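Local coordinates for protein DyP (Bjerkandera adusta, PDB 2D3Q) that binds heme b and probably acts as a dye-decolorizing peroxidase, using hydrogen peroxide to oxidise its substrates, at residues A[42-47]-A[139-144]; A[175-180]-A[189-194]. All coordinates share one frame; numbering follows the deposited sequence.

Interaction 1. Residues A[42-47]-A[139-144]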
loop_
_atom_site.group_PDB
_atom_site.type_symbol
_atom_site.label_atom_id
_atom_site.label_comp_id
_atom_site.label_asym_id
_atom_site.label_seq_id
_atom_site.Cartn_x
_atom_site.Cartn_y
_atom_site.Cartn_z
ATOM N N LYS A 42 -9.694 24.701 -12.151
ATOM C CA LYS A 42 -10.958 25.238 -11.679
ATOM C C LYS A 42 -12.167 24.607 -12.339
ATOM O O LYS A 42 -13.222 24.500 -11.722
ATOM C CB LYS A 42 -10.983 26.753 -11.847
ATOM C CG LYS A 42 -10.553 27.446 -10.585
ATOM C CD LYS A 42 -10.527 28.944 -10.716
ATOM C CE LYS A 42 -9.295 29.408 -11.459
ATOM N NZ LYS A 42 -9.277 30.890 -11.470
ATOM N N THR A 43 -12.029 24.178 -13.586
ATOM C CA THR A 43 -13.161 23.548 -14.254
ATOM C C THR A 43 -13.077 22.021 -14.130
ATOM O O THR A 43 -14.101 21.338 -14.093
ATOM C CB THR A 43 -13.260 23.944 -15.781
ATOM O OG1 THR A 43 -12.921 22.817 -16.597
ATOM C CG2 THR A 43 -12.311 25.111 -16.127
ATOM N N TYR A 44 -11.863 21.483 -14.043
ATOM C CA TYR A 44 -11.687 20.033 -13.941
ATOM C C TYR A 44 -12.127 19.409 -12.612
ATOM O O TYR A 44 -12.799 18.373 -12.594
ATOM C CB TYR A 44 -10.224 19.649 -14.190
ATOM C CG TYR A 44 -10.018 18.153 -14.284
ATOM C CD1 TYR A 44 -10.327 17.460 -15.453
ATOM C CD2 TYR A 44 -9.582 17.416 -13.181
ATOM C CE1 TYR A 44 -10.211 16.070 -15.524
ATOM C CE2 TYR A 44 -9.464 16.022 -13.239
ATOM C CZ TYR A 44 -9.781 15.359 -14.416
ATOM O OH TYR A 44 -9.666 13.992 -14.483
ATOM N N VAL A 45 -11.746 20.028 -11.500
ATOM C CA VAL A 45 -12.085 19.485 -10.201
ATOM C C VAL A 45 -13.573 19.152 -10.015
ATOM O O VAL A 45 -13.958 17.971 -9.961
ATOM C CB VAL A 45 -11.619 20.433 -9.070
ATOM C CG1 VAL A 45 -12.041 19.883 -7.723
ATOM C CG2 VAL A 45 -10.115 20.596 -9.112
ATOM N N PRO A 46 -14.437 20.185 -9.945
ATOM C CA PRO A 46 -15.880 19.990 -9.755
ATOM C C PRO A 46 -16.511 18.998 -10.711
ATOM O O PRO A 46 -17.568 18.436 -10.439
ATOM C CB PRO A 46 -16.440 21.396 -9.935
ATOM C CG PRO A 46 -15.510 21.985 -10.926
ATOM C CD PRO A 46 -14.168 21.563 -10.395
ATOM N N GLU A 47 -15.840 18.772 -11.826
ATOM C CA GLU A 47 -16.333 17.881 -12.853
ATOM C C GLU A 47 -15.813 16.441 -12.724
ATOM O O GLU A 47 -16.514 15.493 -13.091
ATOM C CB GLU A 47 -15.939 18.493 -14.208
ATOM C CG GLU A 47 -16.336 17.751 -15.481
ATOM C CD GLU A 47 -15.757 18.423 -16.749
ATOM O OE1 GLU A 47 -14.628 18.060 -17.194
ATOM O OE2 GLU A 47 -16.435 19.333 -17.292
ATOM N N SER A 139 -5.956 15.106 -20.643
ATOM C CA SER A 139 -5.119 15.776 -21.629
ATOM C C SER A 139 -6.106 16.275 -22.662
ATOM O O SER A 139 -6.249 15.677 -23.720
ATOM C CB SER A 139 -4.133 14.781 -22.263
ATOM O OG SER A 139 -4.809 13.737 -22.939
ATOM N N SER A 140 -6.791 17.363 -22.345
ATOM C CA SER A 140 -7.819 17.913 -23.225
ATOM C C SER A 140 -8.332 19.079 -22.422
ATOM O O SER A 140 -8.472 20.188 -22.911
ATOM C CB SER A 140 -8.950 16.901 -23.405
ATOM O OG SER A 140 -9.467 16.893 -24.723
ATOM N N THR A 141 -8.611 18.810 -21.161
ATOM C CA THR A 141 -9.067 19.852 -20.278
ATOM C C THR A 141 -7.846 20.707 -19.969
ATOM O O THR A 141 -7.952 21.921 -19.813
ATOM C CB THR A 141 -9.612 19.259 -18.963
ATOM O OG1 THR A 141 -10.798 18.504 -19.239
ATOM C CG2 THR A 141 -9.931 20.363 -17.953
ATOM N N PHE A 142 -6.687 20.052 -19.901
ATOM C CA PHE A 142 -5.423 20.705 -19.562
ATOM C C PHE A 142 -4.531 20.915 -20.774
ATOM O O PHE A 142 -3.626 21.747 -20.743
ATOM C CB PHE A 142 -4.660 19.865 -18.525
ATOM C CG PHE A 142 -5.349 19.752 -17.192
ATOM C CD1 PHE A 142 -5.099 20.677 -16.183
ATOM C CD2 PHE A 142 -6.246 18.725 -16.944
ATOM C CE1 PHE A 142 -5.742 20.579 -14.930
ATOM C CE2 PHE A 142 -6.892 18.618 -15.702
ATOM C CZ PHE A 142 -6.637 19.548 -14.695
ATOM N N GLY A 143 -4.768 20.146 -21.833
ATOM C CA GLY A 143 -3.961 20.297 -23.032
ATOM C C GLY A 143 -2.476 20.268 -22.734
ATOM O O GLY A 143 -2.015 19.440 -21.952
ATOM N N SER A 144 -1.716 21.177 -23.328
ATOM C CA SER A 144 -0.283 21.172 -23.096
ATOM C C SER A 144 0.189 21.990 -21.894
ATOM O O SER A 144 1.364 22.354 -21.818
ATOM C CB SER A 144 0.457 21.628 -24.363
ATOM O OG SER A 144 0.214 22.993 -24.652
#
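Tyr-44 and Phe-142 form the packed part of the contact between helix 34-48 and the C-terminal end of helix 128-141. The Phe-142 ring reaches over one face of the tyrosine with its CE2 corner, which stands 3.4 Å above the Tyr-44 ring plane and toward its rim, 3.5 Å from Tyr-44 CG. Its neighbour Phe-142 CZ leans on Tyr-44 CB at 3.6 Å. With ring planes 57° apart and centroids separated by 5.1 Å, the pair is an oblique aromatic meeting rather than an offset stack or a T-shape. The tyrosine is brought here by a CG swung opposite its own backbone N (chi1 -172°), which carries the ring out from helix 34-48 toward the other segment.

Thr-141 continues the apolar patch. Its methyl CG2 rests beside the root of the tyrosine, 3.8 Å from Tyr-44 CB, and the two side chains cross at roughly a right angle. Its hydroxyl OG1 is satisfied one turn back in helix 128-141, hydrogen-bonded to Asp-137 O, while CG2 points at the tyrosine.

Toward solvent the contact thins. Thr-43 passes Thr-141 in the opposite direction, with OG1 still 4.1 Å from Thr-141 CG2, and the carboxylate of exposed Glu-47 comes no nearer than 4.4 Å, from OE1 to Thr-141 OG1. With no polar bond between them, the two segments meet by van der Waals packing, closest at the buried rings.

Helix 128-141 ends at this point, and Gly-143, with positive phi, turns the chain toward strand 146-155. Phe-142 also packs on Ala-40, Leu-41 and Phe-37 of helix 34-48, and Tyr-44 touches Ile-138. Helix 34-48 contacts helix 128-141 through Tyr-44 and helix 433-440 through Val-45; both 34-48 and 128-141 belong to the N-terminal ferredoxin-like half, whose sheet includes strand 146-155.

Interaction 2. Residues A[175-180]-A[189-194]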
loop_
_atom_site.group_PDB
_atom_site.type_symbol
_atom_site.label_atom_id
_atom_site.label_comp_id
_atom_site.label_asym_id
_atom_site.label_seq_id
_atom_site.Cartn_x
_atom_site.Cartn_y
_atom_site.Cartn_z
ATOM N N GLN A 175 -7.416 -2.842 7.541
ATOM C CA GLN A 175 -7.305 -1.401 7.320
ATOM C C GLN A 175 -7.756 -0.606 8.531
ATOM O O GLN A 175 -8.768 -0.920 9.154
ATOM C CB GLN A 175 -8.176 -0.985 6.133
ATOM C CG GLN A 175 -7.794 -1.624 4.828
ATOM C CD GLN A 175 -6.716 -0.859 4.103
ATOM O OE1 GLN A 175 -5.870 -0.196 4.717
ATOM N NE2 GLN A 175 -6.726 -0.961 2.780
ATOM N N PRO A 176 -7.024 0.454 8.878
ATOM C CA PRO A 176 -7.499 1.195 10.049
ATOM C C PRO A 176 -8.905 1.793 9.834
ATOM O O PRO A 176 -9.333 2.052 8.703
ATOM C CB PRO A 176 -6.417 2.263 10.239
ATOM C CG PRO A 176 -5.898 2.488 8.837
ATOM C CD PRO A 176 -5.833 1.081 8.282
ATOM N N SER A 177 -9.633 1.970 10.926
ATOM C CA SER A 177 -10.964 2.562 10.880
ATOM C C SER A 177 -10.807 3.909 11.573
ATOM O O SER A 177 -10.273 3.968 12.679
ATOM C CB SER A 177 -11.949 1.701 11.661
ATOM O OG SER A 177 -13.221 2.322 11.746
ATOM N N VAL A 178 -11.237 4.994 10.939
ATOM C CA VAL A 178 -11.092 6.290 11.582
ATOM C C VAL A 178 -12.405 6.808 12.114
ATOM O O VAL A 178 -13.459 6.613 11.508
ATOM C CB VAL A 178 -10.498 7.352 10.630
ATOM C CG1 VAL A 178 -9.128 6.930 10.184
ATOM C CG2 VAL A 178 -11.409 7.560 9.439
ATOM N N THR A 179 -12.333 7.465 13.262
ATOM C CA THR A 179 -13.513 8.039 13.889
ATOM C C THR A 179 -13.865 9.332 13.154
ATOM O O THR A 179 -12.984 10.010 12.612
ATOM C CB THR A 179 -13.243 8.357 15.373
ATOM O OG1 THR A 179 -12.130 9.254 15.473
ATOM C CG2 THR A 179 -12.922 7.090 16.137
ATOM N N GLY A 180 -15.148 9.674 13.132
ATOM C CA GLY A 180 -15.567 10.889 12.450
ATOM C C GLY A 180 -16.601 10.641 11.366
ATOM O O GLY A 180 -17.050 11.572 10.694
ATOM N N GLN A 189 -10.232 -4.826 13.970
ATOM C CA GLN A 189 -9.828 -3.663 13.191
ATOM C C GLN A 189 -9.415 -2.480 14.085
ATOM O O GLN A 189 -10.095 -2.151 15.060
ATOM C CB GLN A 189 -10.970 -3.276 12.249
ATOM C CG GLN A 189 -10.768 -1.972 11.513
ATOM C CD GLN A 189 -11.750 -1.812 10.366
ATOM O OE1 GLN A 189 -12.940 -2.136 10.497
ATOM N NE2 GLN A 189 -11.260 -1.309 9.234
ATOM N N ALA A 190 -8.289 -1.853 13.757
ATOM C CA ALA A 190 -7.811 -0.727 14.543
ATOM C C ALA A 190 -8.732 0.465 14.343
ATOM O O ALA A 190 -9.222 0.705 13.235
ATOM C CB ALA A 190 -6.391 -0.368 14.139
ATOM N N VAL A 191 -8.979 1.197 15.423
ATOM C CA VAL A 191 -9.831 2.378 15.379
ATOM C C VAL A 191 -8.984 3.572 15.804
ATOM O O VAL A 191 -8.591 3.678 16.962
ATOM C CB VAL A 191 -11.024 2.235 16.329
ATOM C CG1 VAL A 191 -11.708 3.588 16.506
ATOM C CG2 VAL A 191 -12.005 1.208 15.770
ATOM N N VAL A 192 -8.708 4.474 14.871
ATOM C CA VAL A 192 -7.859 5.613 15.178
ATOM C C VAL A 192 -8.476 6.967 14.895
ATOM O O VAL A 192 -9.442 7.075 14.148
ATOM C CB VAL A 192 -6.566 5.530 14.384
ATOM C CG1 VAL A 192 -5.834 4.246 14.730
ATOM C CG2 VAL A 192 -6.883 5.591 12.889
ATOM N N PRO A 193 -7.927 8.019 15.518
ATOM C CA PRO A 193 -8.390 9.399 15.352
ATOM C C PRO A 193 -8.197 9.739 13.876
ATOM O O PRO A 193 -7.270 9.231 13.240
ATOM C CB PRO A 193 -7.434 10.193 16.238
ATOM C CG PRO A 193 -7.041 9.205 17.292
ATOM C CD PRO A 193 -6.844 7.941 16.514
ATOM N N PRO A 194 -9.053 10.604 13.313
ATOM C CA PRO A 194 -8.923 10.964 11.896
ATOM C C PRO A 194 -7.580 11.598 11.538
ATOM O O PRO A 194 -7.156 11.581 10.375
ATOM C CB PRO A 194 -10.103 11.903 11.678
ATOM C CG PRO A 194 -10.260 12.551 13.031
ATOM C CD PRO A 194 -10.128 11.376 13.957
#
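Ser-177 exchanges two backbone hydrogen bonds with the 189-194 segment: its N donates to Ala-190 O (2.7 Å), and its O accepts from Val-192 N (2.7 Å) almost in line with the carbonyl. Thr-179 N then donates to Val-192 O at 3.0 Å, completing the ladder of a two-stranded parallel sheet. Val-178 and Val-192 share one face, where Val-178 CG1 meets Val-192 CG2 at 3.8 Å; Ser-177 and Val-191 occupy the other. Beyond the ladder, Thr-179 sets its CG2 3.7 Å from Val-191 CG1, while its OG1, held between the backbone N and the carbonyl carbon (chi1 58°), comes to lie by Pro-194 CD.

At the opposite end, extended Gln-189 has its NE2 hydrogen-bonded to Gln-175 O, which lies in the amide plane, though the modelled separation is too short to be taken literally. Phe-186 N bonds Gln-189 OE1, fixing which way the amide is turned. Gln-175 itself points its side chain elsewhere, with NE2 bonded to the backbone O of Arg-329, itself a heme-binding residue.

The chemistry implied is structural: neutral amide and backbone bonds fasten the chain that leaves heme-binding Gly-172, Ile-173 and Ser-174.

From the N terminus, the chain first runs through helix 34-48 and returns, after 91 intervening residues, at the end of helix 128-141, where interaction 1 closes a long excursion within the DyP N-terminal ferredoxin-like half. Strands 65-71 and 119-125 of its antiparallel sheet lie inside that loop. Interaction 2 opens only afterwards and closes a short connection of eight residues in the C-terminal half. The two loops thus follow in series, neither nested nor crossing. The centres of interaction 1 and interaction 2 are about 34 Å apart. One joins helices far from the heme; the other pairs two short strands, with the Gln-175 side chain about 6 Å from the heme.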